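Local coordinates for uncharacterized protein (Pyrococcus horikoshii, PDB 1ZJJ), which probably acts as a phosphatase of the haloacid dehalogenase superfamily and binds a magnesium ion, at the interface of chains A and B. Sequence-based numbering; all coordinates share one arbitrary frame. Chains: chain A/B, hypothetical protein PH1952.

Contact 1: the interface of chains A and B. Residues chain A 116, 136-137, 140; chain B 161, 164.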
loop_
_atom_site.group_PDB
_atom_site.type_symbol
_atom_site.label_atom_id
_atom_site.label_comp_id
_atom_site.label_asym_id
_atom_site.label_seq_id
_atom_site.Cartn_x
_atom_site.Cartn_y
_atom_site.Cartn_z
ATOM N N TRP A 116 -2.827 20.959 3.916
ATOM C CA TRP A 116 -2.159 19.705 4.214
ATOM C C TRP A 116 -0.782 20.057 4.781
ATOM O O TRP A 116 -0.160 19.253 5.474
ATOM C CB TRP A 116 -2.010 18.839 2.954
ATOM C CG TRP A 116 -1.320 19.520 1.794
ATOM C CD1 TRP A 116 -1.917 20.147 0.737
ATOM C CD2 TRP A 116 0.091 19.608 1.568
ATOM N NE1 TRP A 116 -0.964 20.610 -0.140
ATOM C CE2 TRP A 116 0.277 20.288 0.343
ATOM C CE3 TRP A 116 1.219 19.164 2.272
ATOM C CZ2 TRP A 116 1.548 20.551 -0.185
ATOM C CZ3 TRP A 116 2.484 19.424 1.747
ATOM C CH2 TRP A 116 2.635 20.107 0.526
ATOM N N LYS A 136 -2.973 10.893 -1.389
ATOM C CA LYS A 136 -2.149 11.995 -1.871
ATOM C C LYS A 136 -1.834 12.995 -0.763
ATOM O O LYS A 136 -0.667 13.314 -0.517
ATOM C CB LYS A 136 -2.864 12.707 -3.025
ATOM C CG LYS A 136 -2.102 13.876 -3.626
ATOM C CD LYS A 136 -2.917 14.572 -4.707
ATOM C CE LYS A 136 -4.169 15.227 -4.138
ATOM N NZ LYS A 136 -4.917 15.938 -5.213
ATOM N N TYR A 137 -2.863 13.491 -0.086
ATOM C CA TYR A 137 -2.631 14.470 0.972
ATOM C C TYR A 137 -1.937 13.879 2.185
ATOM O O TYR A 137 -1.173 14.567 2.862
ATOM C CB TYR A 137 -3.945 15.159 1.371
ATOM C CG TYR A 137 -4.426 16.132 0.307
ATOM C CD1 TYR A 137 -3.566 17.103 -0.218
ATOM C CD2 TYR A 137 -5.722 16.063 -0.198
ATOM C CE1 TYR A 137 -3.986 17.975 -1.228
ATOM C CE2 TYR A 137 -6.155 16.935 -1.204
ATOM C CZ TYR A 137 -5.285 17.884 -1.715
ATOM O OH TYR A 137 -5.714 18.730 -2.717
ATOM N N LEU A 140 1.732 13.820 1.095
ATOM C CA LEU A 140 2.320 15.160 1.128
ATOM C C LEU A 140 2.578 15.631 2.554
ATOM O O LEU A 140 3.652 16.142 2.858
ATOM C CB LEU A 140 1.402 16.162 0.413
ATOM C CG LEU A 140 1.280 15.982 -1.099
ATOM C CD1 LEU A 140 0.059 16.742 -1.630
ATOM C CD2 LEU A 140 2.570 16.452 -1.762
ATOM N N GLU B 161 1.208 19.435 -6.700
ATOM C CA GLU B 161 1.551 19.953 -5.378
ATOM C C GLU B 161 2.784 19.365 -4.691
ATOM O O GLU B 161 3.155 19.797 -3.599
ATOM C CB GLU B 161 0.342 19.815 -4.451
ATOM C CG GLU B 161 -0.890 20.534 -4.963
ATOM C CD GLU B 161 -2.041 20.497 -3.978
ATOM O OE1 GLU B 161 -3.020 19.763 -4.225
ATOM O OE2 GLU B 161 -1.962 21.203 -2.951
ATOM N N TYR B 164 3.720 12.706 -5.436
ATOM C CA TYR B 164 2.485 11.922 -5.336
ATOM C C TYR B 164 2.731 10.413 -5.318
ATOM O O TYR B 164 3.758 9.938 -5.805
ATOM C CB TYR B 164 1.570 12.248 -6.521
ATOM C CG TYR B 164 0.912 13.617 -6.500
ATOM C CD1 TYR B 164 1.440 14.664 -5.746
ATOM C CD2 TYR B 164 -0.234 13.868 -7.258
ATOM C CE1 TYR B 164 0.842 15.928 -5.745
ATOM C CE2 TYR B 164 -0.838 15.130 -7.265
ATOM C CZ TYR B 164 -0.294 16.152 -6.507
ATOM O OH TYR B 164 -0.882 17.399 -6.515
HETATM O O HOH W 1 -3.772 17.985 -6.835
#
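B:Glu161 and B:Tyr164, on a hairpin of chain B, meet A:Trp116, A:Lys136, A:Tyr137 and A:Leu140 in a mixed polar and CH-pi patch of a two-fold symmetric homodimer interface; it clasps the two copies together in the deposited assembly, although the structure alone does not show that this dimer forms in solution. The carboxylate of B:Glu161 is held through both its oxygens. A:Trp116 NE1, the indole N-H, gives a hydrogen bond of 3.0 Å to B:Glu161 OE2, reaching it from above the carboxylate plane, with indole and carboxylate planes turned 66° apart. From the other end, the phenol OH of A:Tyr137 donates a long bond of 3.3 Å to the syn lone pair of B:Glu161 OE1. The glutamate gets there with an outstretched chain (chi2 -175°), past A:Leu140, whose own CB packs against one face of the A:Trp116 ring. Beside this carboxylate, the aliphatic part of A:Lys136 lies alongside B:Tyr164, both side chains pointing the same way, and its CD sits over the phenol face, 3.7 Å from the B:Tyr164 ring centroid. A bend at chi3 (65°) then turns the lysine's end toward a water, 2.9 Å from A:Lys136 NZ, which also joins B:Glu161 OE1 and B:Tyr164 OH; the water bridges lysine and glutamate, and their opposite charges, with A:Lys136 NZ 4.4 Å from B:Glu161 OE1, may still attract. Within chain B, B:Tyr164 OH accepts the backbone N-H of B:Glu161 at 2.9 Å, a brace that is likely to steady the turn carrying the glutamate. A phenylalanine in place of B:Tyr164 would probably keep the lysine's CH-pi contact but leave B:Glu161 N and the water without their hydroxyl mate, setting the turn freer to move. In the fold, B:Tyr164 lies on strand 162-165 and B:Glu161 in the turn after strand 156-159, while chain A offers helix 132-143 and the short 3-10 helix 116-118.

Contact 2: the interface of chains A and B. Residues chain A 155, 168-169, 172-173, 176; chain B 172-173, 176.
Helix 167-178 of chain A and its copy in chain B run nearly antiparallel across the two-fold axis and come so close at their middles that A:Ala173 CA and B:Ala173 CA are 4.9 Å apart. The small residues permit this approach. The methyl of A:Ala173 faces that of B:Ala173, CB to CB at 4.0 Å, where the two copies of the same residue meet. B:Ala173 CB also rests against the backbone carbonyl of A:Ser169, one turn earlier on the opposite helix. Toward the ends of the contact the valines close over the alanines. CG2 of A:Val176 touches B:Ala172 CB at 3.6 Å, and the reciprocal pair, B:Val176 CG2 with A:Ala172 CB, lies at 3.7 Å. The other branch of B:Val176 points elsewhere: with CG1 opposite the backbone N across the CA–CB bond (chi1 167°), it is directed into the corner between A:Ser169 and A:Ala155. There B:Val176 CG1 packs on A:Ser169 CA at 3.7 Å and, more tightly, on A:Ala155 CB at 3.4 Å. The two methyls of B:Val176 thus serve different neighbours, CG2 the alanine of the partner helix and CG1 the start of that helix and the loop residue, and the partner hides 57 Å² of B:Val176, the largest value in the patch. The contact is a close-packed, mainly apolar helix pair that extends the dimer interface with little side-chain reach. In the fold, these residues lie along helix 167-178, which follows strand 162-165, and A:Ala155 adds the loop leading into strand 156-159.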
loop_
_atom_site.group_PDB
_atom_site.type_symbol
_atom_site.label_atom_id
_atom_site.label_comp_id
_atom_site.label_asym_id
_atom_site.label_seq_id
_atom_site.Cartn_x
_atom_site.Cartn_y
_atom_site.Cartn_z
ATOM N N ALA A 155 -2.996 -6.881 7.988
ATOM C CA ALA A 155 -2.940 -6.860 6.532
ATOM C C ALA A 155 -4.327 -7.007 5.911
ATOM O O ALA A 155 -4.592 -6.463 4.844
ATOM C CB ALA A 155 -2.028 -7.978 6.029
ATOM N N GLY A 168 -3.457 -2.308 7.573
ATOM C CA GLY A 168 -2.058 -2.510 7.246
ATOM C C GLY A 168 -1.738 -2.355 5.770
ATOM O O GLY A 168 -0.643 -1.924 5.408
ATOM N N SER A 169 -2.685 -2.700 4.905
ATOM C CA SER A 169 -2.437 -2.585 3.475
ATOM C C SER A 169 -2.443 -1.115 3.051
ATOM O O SER A 169 -1.674 -0.710 2.178
ATOM C CB SER A 169 -3.468 -3.409 2.679
ATOM O OG SER A 169 -4.554 -2.627 2.217
ATOM N N ALA A 172 0.709 0.376 4.325
ATOM C CA ALA A 172 1.827 -0.069 3.493
ATOM C C ALA A 172 2.003 0.820 2.260
ATOM O O ALA A 172 3.132 1.154 1.882
ATOM C CB ALA A 172 1.616 -1.515 3.070
ATOM N N ALA A 173 0.891 1.195 1.634
ATOM C CA ALA A 173 0.942 2.054 0.457
ATOM C C ALA A 173 1.602 3.393 0.808
ATOM O O ALA A 173 2.421 3.916 0.047
ATOM C CB ALA A 173 -0.463 2.292 -0.079
ATOM N N VAL A 176 5.385 3.209 1.408
ATOM C CA VAL A 176 6.091 3.202 0.129
ATOM C C VAL A 176 6.142 4.589 -0.498
ATOM O O VAL A 176 7.171 4.998 -1.032
ATOM C CB VAL A 176 5.427 2.225 -0.872
ATOM C CG1 VAL A 176 5.974 2.456 -2.286
ATOM C CG2 VAL A 176 5.693 0.795 -0.439
ATOM N N ALA B 172 1.863 -2.093 -3.681
ATOM C CA ALA B 172 2.295 -2.505 -2.351
ATOM C C ALA B 172 1.104 -2.856 -1.471
ATOM O O ALA B 172 1.132 -3.856 -0.753
ATOM C CB ALA B 172 3.124 -1.399 -1.700
ATOM N N ALA B 173 0.062 -2.031 -1.522
ATOM C CA ALA B 173 -1.140 -2.279 -0.732
ATOM C C ALA B 173 -1.747 -3.637 -1.090
ATOM O O ALA B 173 -2.136 -4.400 -0.209
ATOM C CB ALA B 173 -2.161 -1.177 -0.968
ATOM N N VAL B 176 0.223 -6.631 0.238
ATOM C CA VAL B 176 -0.078 -6.872 1.647
ATOM C C VAL B 176 -1.453 -7.507 1.837
ATOM O O VAL B 176 -1.613 -8.420 2.645
ATOM C CB VAL B 176 -0.007 -5.561 2.459
ATOM C CG1 VAL B 176 -0.625 -5.751 3.843
ATOM C CG2 VAL B 176 1.438 -5.139 2.594
#

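The centres of the C-alpha atoms of contact 1 and contact 2 are about 18 Å apart, and no residue belongs to both. They are tied through the chain: strand 162-165 supplies the hairpin side of contact 1 and runs into helix 167-178, the core of contact 2, so a shift in one would probably be felt in the other. Contact 2 lies at the two-fold axis, with the helix paired to its own copy, whereas contact 1 lies farther out and joins unlike elements, so its twin forms a separate patch. A central helix pair flanked by two polar clasps would probably fix the copies' orientation, if this dimer is biological.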